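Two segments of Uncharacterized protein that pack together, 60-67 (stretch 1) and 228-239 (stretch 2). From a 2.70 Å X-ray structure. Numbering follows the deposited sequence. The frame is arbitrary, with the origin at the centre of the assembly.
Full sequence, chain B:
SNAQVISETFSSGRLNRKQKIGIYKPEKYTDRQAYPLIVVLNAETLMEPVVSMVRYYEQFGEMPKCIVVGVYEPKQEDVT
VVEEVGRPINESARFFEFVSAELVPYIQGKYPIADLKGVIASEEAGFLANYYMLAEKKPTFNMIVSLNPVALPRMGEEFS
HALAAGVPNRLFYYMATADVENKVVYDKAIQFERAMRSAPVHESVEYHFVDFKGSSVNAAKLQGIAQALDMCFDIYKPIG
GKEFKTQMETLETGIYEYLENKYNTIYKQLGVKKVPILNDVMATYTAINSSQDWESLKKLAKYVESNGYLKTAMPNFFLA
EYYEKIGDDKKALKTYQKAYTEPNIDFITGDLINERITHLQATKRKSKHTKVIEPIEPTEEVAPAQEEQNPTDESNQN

Stretch 1 60-67: FGEMPKCI
Stretch 2, residues 228-239: ALDMCFDIYKPI

The contact between residues 60-67 and 228-239 is built around two aromatic side chains of the second stretch, Phe233 and Tyr236, whose CA-to-CB bonds both point toward the first. Phe233 (chi1 -70°, chi2 93°) is buried where the helix 228-232 gives way to a 3-10 segment. Met63, a selenomethionine, lies over one face of its ring: the CA-to-CB bond points away from the second stretch, but the m, t, p rotamer brings the end of the chain nearer, placing CE 3.8 Å from the centroid of the Phe233 ring and 15° off its normal. The flexible, unbranched chain of Met63 also packs its CG 3.6 Å from CB of Phe233 and its SE 4.1 Å from CB of Leu229, one helical turn earlier. Cys66, with chi1 m, adds an oblique sulfur contact, SG lying 4.2 Å from CZ of Phe233.

Pro64 bridges the two aromatics. Its C-gamma endo ring sets CD 3.7 Å from CD2 of Phe233 and 3.8 Å from the centroid of the Tyr236 ring, over the face; CB is 3.7 Å from CE2 of Tyr236. The CD methylene, made slightly electron-poor by the adjacent ring nitrogen, suits this CH-pi packing. Tyr236 (chi1 -169°, chi2 -91°) spreads its ring along the backbone of stretch 1, with CE1 3.6 Å from C of Met63, and carries the largest area covered by the opposing segment.

Stretch 1 has no regular secondary structure before Ile67, which is in strand conformation. Gly61 ends a preceding helix in a Schellman motif, and its positive phi (70/19) favours glycine; its carbonyl O reaches the Tyr236 ring edge at CD1 (3.3 Å) and sits 3.6 Å from CD of Pro238. Glu62 then takes -91/-9 before the chain extends through Met63 (-144/147) and Pro64 (-74/163). The register is set by Glu62 and Lys237, whose CA atoms are 4.5 Å apart; from there contacts run in opposite sequence order, Gly61 meeting Pro238 and Met63 meeting Phe233 and Leu229.

No direct hydrogen bond crosses the contact. At its polar edge, the Lys237 side chain (m, t, t, p) reaches back toward the end of the helix, extended through chi2 and chi3, and NZ forms salt bridges with OD1 of Asp230 (2.6 Å) and OD1 of Asp234 (3.0 Å). Glu62 (m, t, chi3 4°) contributes a long salt bridge, OE1 to NZ of Lys237 at 3.9 Å, while its OE2 is hydrogen-bonded elsewhere in the structure. The lysine thus offsets the proximity of two like charges, Glu62 OE1 and Asp230 OD1, 3.9 Å apart. One water completes the link, donating to O of Glu62 (2.8 Å) and accepting from NZ of Lys237 (2.6 Å). Together the stretches bury 518 Å² of surface, both sides summed.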

ATOM      1  N   PHE B  60     -14.488  -0.204  -1.262  1.00 28.43           N
ATOM      2  CA  PHE B  60     -14.966  -1.086  -0.202  1.00 29.80           C
ATOM      3  C   PHE B  60     -15.884  -0.350   0.768  1.00 34.20           C
ATOM      4  O   PHE B  60     -16.324  -0.915   1.770  1.00 34.55           O
ATOM      5  CB  PHE B  60     -13.791  -1.706   0.558  1.00 25.46           C
ATOM      6  CG  PHE B  60     -13.101  -2.811  -0.189  1.00 32.03           C
ATOM      7  CD1 PHE B  60     -13.728  -4.033  -0.378  1.00 31.72           C
ATOM      8  CD2 PHE B  60     -11.824  -2.635  -0.693  1.00 35.84           C
ATOM      9  CE1 PHE B  60     -13.097  -5.056  -1.064  1.00 29.47           C
ATOM     10  CE2 PHE B  60     -11.186  -3.655  -1.379  1.00 38.98           C
ATOM     11  CZ  PHE B  60     -11.824  -4.866  -1.564  1.00 29.84           C
ATOM     12  N   GLY B  61     -16.156   0.918   0.476  1.00 33.27           N
ATOM     13  CA  GLY B  61     -17.051   1.716   1.292  1.00 19.85           C
ATOM     14  C   GLY B  61     -16.480   2.069   2.651  1.00 29.53           C
ATOM     15  O   GLY B  61     -17.220   2.421   3.571  1.00 33.60           O
ATOM     16  N   GLU B  62     -15.161   1.969   2.785  1.00 34.70           N
ATOM     17  CA  GLU B  62     -14.494   2.315   4.035  1.00 31.25           C
ATOM     18  C   GLU B  62     -14.057   3.779   4.059  1.00 31.00           C
ATOM     19  O   GLU B  62     -13.622   4.289   5.091  1.00 40.22           O
ATOM     20  CB  GLU B  62     -13.288   1.402   4.263  1.00 29.90           C
ATOM     21  CG  GLU B  62     -13.636  -0.073   4.327  1.00 35.14           C
ATOM     22  CD  GLU B  62     -12.446  -0.938   4.690  1.00 55.09           C
ATOM     23  OE1 GLU B  62     -11.361  -0.379   4.957  1.00 73.80           O
ATOM     24  OE2 GLU B  62     -12.596  -2.178   4.710  1.00 51.39           O
HETATM   25  N   MSE B  63     -14.180   4.449   2.917  1.00 28.41           N
HETATM   26  CA  MSE B  63     -13.817   5.859   2.806  1.00 29.53           C
HETATM   27  C   MSE B  63     -14.758   6.608   1.873  1.00 30.78           C
HETATM   28  O   MSE B  63     -15.254   6.041   0.900  1.00 42.22           O
HETATM   29  CB  MSE B  63     -12.380   6.016   2.298  1.00 31.18           C
HETATM   30  CG  MSE B  63     -11.316   6.013   3.377  1.00 51.44           C
HETATM   31 SE   MSE B  63      -9.554   6.487   2.673  1.00 62.60          SE
HETATM   32  CE  MSE B  63      -9.960   8.258   1.975  1.00 20.53           C
ATOM     33  N   PRO B  64     -15.004   7.892   2.168  1.00 35.72           N
ATOM     34  CA  PRO B  64     -15.722   8.764   1.237  1.00 35.40           C
ATOM     35  C   PRO B  64     -14.824   9.150   0.067  1.00 37.47           C
ATOM     36  O   PRO B  64     -13.607   8.989   0.164  1.00 40.15           O
ATOM     37  CB  PRO B  64     -16.065   9.983   2.094  1.00 24.60           C
ATOM     38  CG  PRO B  64     -14.964  10.036   3.098  1.00 24.27           C
ATOM     39  CD  PRO B  64     -14.627   8.599   3.405  1.00 36.97           C
ATOM     40  N   LYS B  65     -15.410   9.633  -1.022  1.00 33.75           N
ATOM     41  CA  LYS B  65     -14.619  10.151  -2.129  1.00 26.07           C
ATOM     42  C   LYS B  65     -13.820  11.363  -1.661  1.00 30.23           C
ATOM     43  O   LYS B  65     -14.354  12.251  -0.997  1.00 33.61           O
ATOM     44  CB  LYS B  65     -15.513  10.520  -3.314  1.00 18.22           C
ATOM     45  CG  LYS B  65     -16.172   9.331  -3.995  1.00 27.02           C
ATOM     46  CD  LYS B  65     -17.110   9.789  -5.104  1.00 38.45           C
ATOM     47  CE  LYS B  65     -17.761   8.610  -5.806  1.00 46.10           C
ATOM     48  NZ  LYS B  65     -16.753   7.723  -6.450  1.00 57.74           N
ATOM     49  N   CYS B  66     -12.536  11.393  -2.000  1.00 28.91           N
ATOM     50  CA  CYS B  66     -11.659  12.466  -1.551  1.00 30.78           C
ATOM     51  C   CYS B  66     -10.920  13.121  -2.709  1.00 37.98           C
ATOM     52  O   CYS B  66     -10.759  12.529  -3.776  1.00 44.39           O
ATOM     53  CB  CYS B  66     -10.647  11.939  -0.530  1.00 17.05           C
ATOM     54  SG  CYS B  66     -11.373  11.420   1.038  1.00 84.84           S
ATOM     55  N   ILE B  67     -10.477  14.354  -2.489  1.00 30.62           N
ATOM     56  CA  ILE B  67      -9.628  15.044  -3.448  1.00 27.79           C
ATOM     57  C   ILE B  67      -8.199  15.065  -2.923  1.00 28.53           C
ATOM     58  O   ILE B  67      -7.952  15.478  -1.789  1.00 36.85           O
ATOM     59  CB  ILE B  67     -10.117  16.480  -3.716  1.00 24.12           C
ATOM     60  CG1 ILE B  67     -11.469  16.451  -4.435  1.00 32.83           C
ATOM     61  CG2 ILE B  67      -9.103  17.248  -4.544  1.00 17.75           C
ATOM     62  CD1 ILE B  67     -11.982  17.814  -4.830  1.00 36.94           C
ATOM     63  N   ALA B 228      -2.840   4.508   8.353  1.00 32.97           N
ATOM     64  CA  ALA B 228      -3.296   5.853   8.692  1.00 23.05           C
ATOM     65  C   ALA B 228      -4.676   6.141   8.113  1.00 22.00           C
ATOM     66  O   ALA B 228      -5.565   6.617   8.819  1.00 33.12           O
ATOM     67  CB  ALA B 228      -2.293   6.887   8.208  1.00 21.23           C
ATOM     68  N   LEU B 229      -4.851   5.846   6.829  1.00 20.28           N
ATOM     69  CA  LEU B 229      -6.139   6.035   6.169  1.00 24.12           C
ATOM     70  C   LEU B 229      -7.218   5.153   6.785  1.00 28.20           C
ATOM     71  O   LEU B 229      -8.370   5.565   6.916  1.00 40.63           O
ATOM     72  CB  LEU B 229      -6.024   5.740   4.674  1.00 16.57           C
ATOM     73  CG  LEU B 229      -5.145   6.680   3.852  1.00 22.77           C
ATOM     74  CD1 LEU B 229      -5.035   6.175   2.426  1.00 14.76           C
ATOM     75  CD2 LEU B 229      -5.700   8.097   3.885  1.00 16.86           C
ATOM     76  N   ASP B 230      -6.833   3.937   7.160  1.00 29.47           N
ATOM     77  CA  ASP B 230      -7.767   2.979   7.734  1.00 30.74           C
ATOM     78  C   ASP B 230      -8.353   3.480   9.050  1.00 32.00           C
ATOM     79  O   ASP B 230      -9.565   3.432   9.257  1.00 37.29           O
ATOM     80  CB  ASP B 230      -7.079   1.631   7.957  1.00 38.11           C
ATOM     81  CG  ASP B 230      -8.013   0.590   8.542  1.00 48.14           C
ATOM     82  OD1 ASP B 230      -9.127   0.421   8.002  1.00 53.06           O
ATOM     83  OD2 ASP B 230      -7.636  -0.055   9.544  1.00 45.67           O
HETATM   84  N   MSE B 231      -7.485   3.965   9.931  1.00 26.14           N
HETATM   85  CA  MSE B 231      -7.898   4.370  11.271  1.00 36.58           C
HETATM   86  C   MSE B 231      -8.575   5.735  11.304  1.00 39.45           C
HETATM   87  O   MSE B 231      -9.523   5.945  12.060  1.00 46.55           O
HETATM   88  CB  MSE B 231      -6.693   4.372  12.209  1.00 30.37           C
HETATM   89  CG  MSE B 231      -6.149   2.986  12.501  1.00 40.01           C
HETATM   90 SE   MSE B 231      -4.542   3.041  13.590  1.00 86.40          SE
HETATM   91  CE  MSE B 231      -3.437   4.092  12.388  1.00 43.15           C
ATOM     92  N   CYS B 232      -8.084   6.659  10.487  1.00 39.64           N
ATOM     93  CA  CYS B 232      -8.613   8.018  10.464  1.00 38.59           C
ATOM     94  C   CYS B 232     -10.058   8.049   9.969  1.00 37.76           C
ATOM     95  O   CYS B 232     -10.905   8.743  10.533  1.00 52.72           O
ATOM     96  CB  CYS B 232      -7.735   8.913   9.588  1.00 25.07           C
ATOM     97  SG  CYS B 232      -8.268  10.636   9.502  1.00 39.34           S
ATOM     98  N   PHE B 233     -10.327   7.292   8.911  1.00 22.89           N
ATOM     99  CA  PHE B 233     -11.648   7.254   8.293  1.00 29.25           C
ATOM    100  C   PHE B 233     -12.524   6.118   8.821  1.00 34.43           C
ATOM    101  O   PHE B 233     -13.617   5.886   8.308  1.00 34.68           O
ATOM    102  CB  PHE B 233     -11.511   7.148   6.776  1.00 26.62           C
ATOM    103  CG  PHE B 233     -10.989   8.398   6.131  1.00 32.62           C
ATOM    104  CD1 PHE B 233      -9.633   8.562   5.901  1.00 28.52           C
ATOM    105  CD2 PHE B 233     -11.855   9.417   5.766  1.00 36.31           C
ATOM    106  CE1 PHE B 233      -9.151   9.716   5.311  1.00 22.47           C
ATOM    107  CE2 PHE B 233     -11.378  10.573   5.178  1.00 31.36           C
ATOM    108  CZ  PHE B 233     -10.025  10.721   4.949  1.00 29.74           C
ATOM    109  N   ASP B 234     -12.028   5.409   9.831  1.00 27.92           N
ATOM    110  CA  ASP B 234     -12.672   4.200  10.353  1.00 35.11           C
ATOM    111  C   ASP B 234     -14.159   4.358  10.685  1.00 39.39           C
ATOM    112  O   ASP B 234     -14.934   3.412  10.536  1.00 47.32           O
ATOM    113  CB  ASP B 234     -11.926   3.718  11.599  1.00 36.30           C
ATOM    114  CG  ASP B 234     -12.457   2.398  12.119  1.00 44.71           C
ATOM    115  OD1 ASP B 234     -12.135   1.350  11.519  1.00 45.79           O
ATOM    116  OD2 ASP B 234     -13.192   2.407  13.129  1.00 43.51           O
ATOM    117  N   ILE B 235     -14.555   5.545  11.133  1.00 29.10           N
ATOM    118  CA  ILE B 235     -15.945   5.801  11.501  1.00 21.62           C
ATOM    119  C   ILE B 235     -16.888   5.671  10.296  1.00 29.97           C
ATOM    120  O   ILE B 235     -18.088   5.442  10.457  1.00 33.34           O
ATOM    121  CB  ILE B 235     -16.105   7.206  12.138  1.00 28.56           C
ATOM    122  CG1 ILE B 235     -17.471   7.351  12.815  1.00 32.99           C
ATOM    123  CG2 ILE B 235     -15.887   8.301  11.105  1.00 35.30           C
ATOM    124  CD1 ILE B 235     -17.724   6.332  13.906  1.00 27.43           C
ATOM    125  N   TYR B 236     -16.335   5.798   9.094  1.00 26.20           N
ATOM    126  CA  TYR B 236     -17.125   5.739   7.868  1.00 26.39           C
ATOM    127  C   TYR B 236     -17.515   4.306   7.518  1.00 29.89           C
ATOM    128  O   TYR B 236     -18.461   4.081   6.763  1.00 31.75           O
ATOM    129  CB  TYR B 236     -16.346   6.369   6.710  1.00 30.48           C
ATOM    130  CG  TYR B 236     -17.151   6.607   5.450  1.00 24.77           C
ATOM    131  CD1 TYR B 236     -17.229   5.640   4.455  1.00 24.44           C
ATOM    132  CD2 TYR B 236     -17.816   7.809   5.246  1.00 27.34           C
ATOM    133  CE1 TYR B 236     -17.959   5.857   3.300  1.00 27.07           C
ATOM    134  CE2 TYR B 236     -18.545   8.037   4.092  1.00 32.95           C
ATOM    135  CZ  TYR B 236     -18.614   7.059   3.123  1.00 35.28           C
ATOM    136  OH  TYR B 236     -19.339   7.281   1.976  1.00 38.34           O
ATOM    137  N   LYS B 237     -16.781   3.344   8.072  1.00 28.21           N
ATOM    138  CA  LYS B 237     -17.004   1.930   7.780  1.00 32.19           C
ATOM    139  C   LYS B 237     -18.434   1.491   8.081  1.00 32.57           C
ATOM    140  O   LYS B 237     -19.073   2.018   8.993  1.00 38.09           O
ATOM    141  CB  LYS B 237     -16.027   1.055   8.576  1.00 26.49           C
ATOM    142  CG  LYS B 237     -14.612   1.003   8.019  1.00 23.78           C
ATOM    143  CD  LYS B 237     -13.771  -0.012   8.784  1.00 27.82           C
ATOM    144  CE  LYS B 237     -12.337  -0.059   8.276  1.00 31.57           C
ATOM    145  NZ  LYS B 237     -11.600   1.210   8.534  1.00 38.27           N
ATOM    146  N   PRO B 238     -18.944   0.527   7.301  1.00 35.05           N
ATOM    147  CA  PRO B 238     -20.254  -0.075   7.565  1.00 31.71           C
ATOM    148  C   PRO B 238     -20.275  -0.799   8.905  1.00 35.37           C
ATOM    149  O   PRO B 238     -19.216  -1.150   9.426  1.00 35.97           O
ATOM    150  CB  PRO B 238     -20.429  -1.064   6.407  1.00 24.73           C
ATOM    151  CG  PRO B 238     -19.524  -0.558   5.333  1.00 31.84           C
ATOM    152  CD  PRO B 238     -18.346   0.019   6.056  1.00 34.24           C
ATOM    153  N   ILE B 239     -21.464  -1.024   9.453  1.00 40.17           N
ATOM    154  CA  ILE B 239     -21.585  -1.726  10.723  1.00 38.75           C
ATOM    155  C   ILE B 239     -21.448  -3.228  10.504  1.00 39.89           C
ATOM    156  O   ILE B 239     -22.227  -3.831   9.764  1.00 41.39           O
ATOM    157  CB  ILE B 239     -22.927  -1.426  11.413  1.00 38.32           C
ATOM    158  CG1 ILE B 239     -23.105   0.082  11.596  1.00 34.15           C
ATOM    159  CG2 ILE B 239     -23.012  -2.140  12.753  1.00 34.37           C
ATOM    160  CD1 ILE B 239     -24.420   0.467  12.236  1.00 30.55           C
TER
HETATM  161  O   HOH W   1     -11.948   3.385   7.192  1.00 31.56           O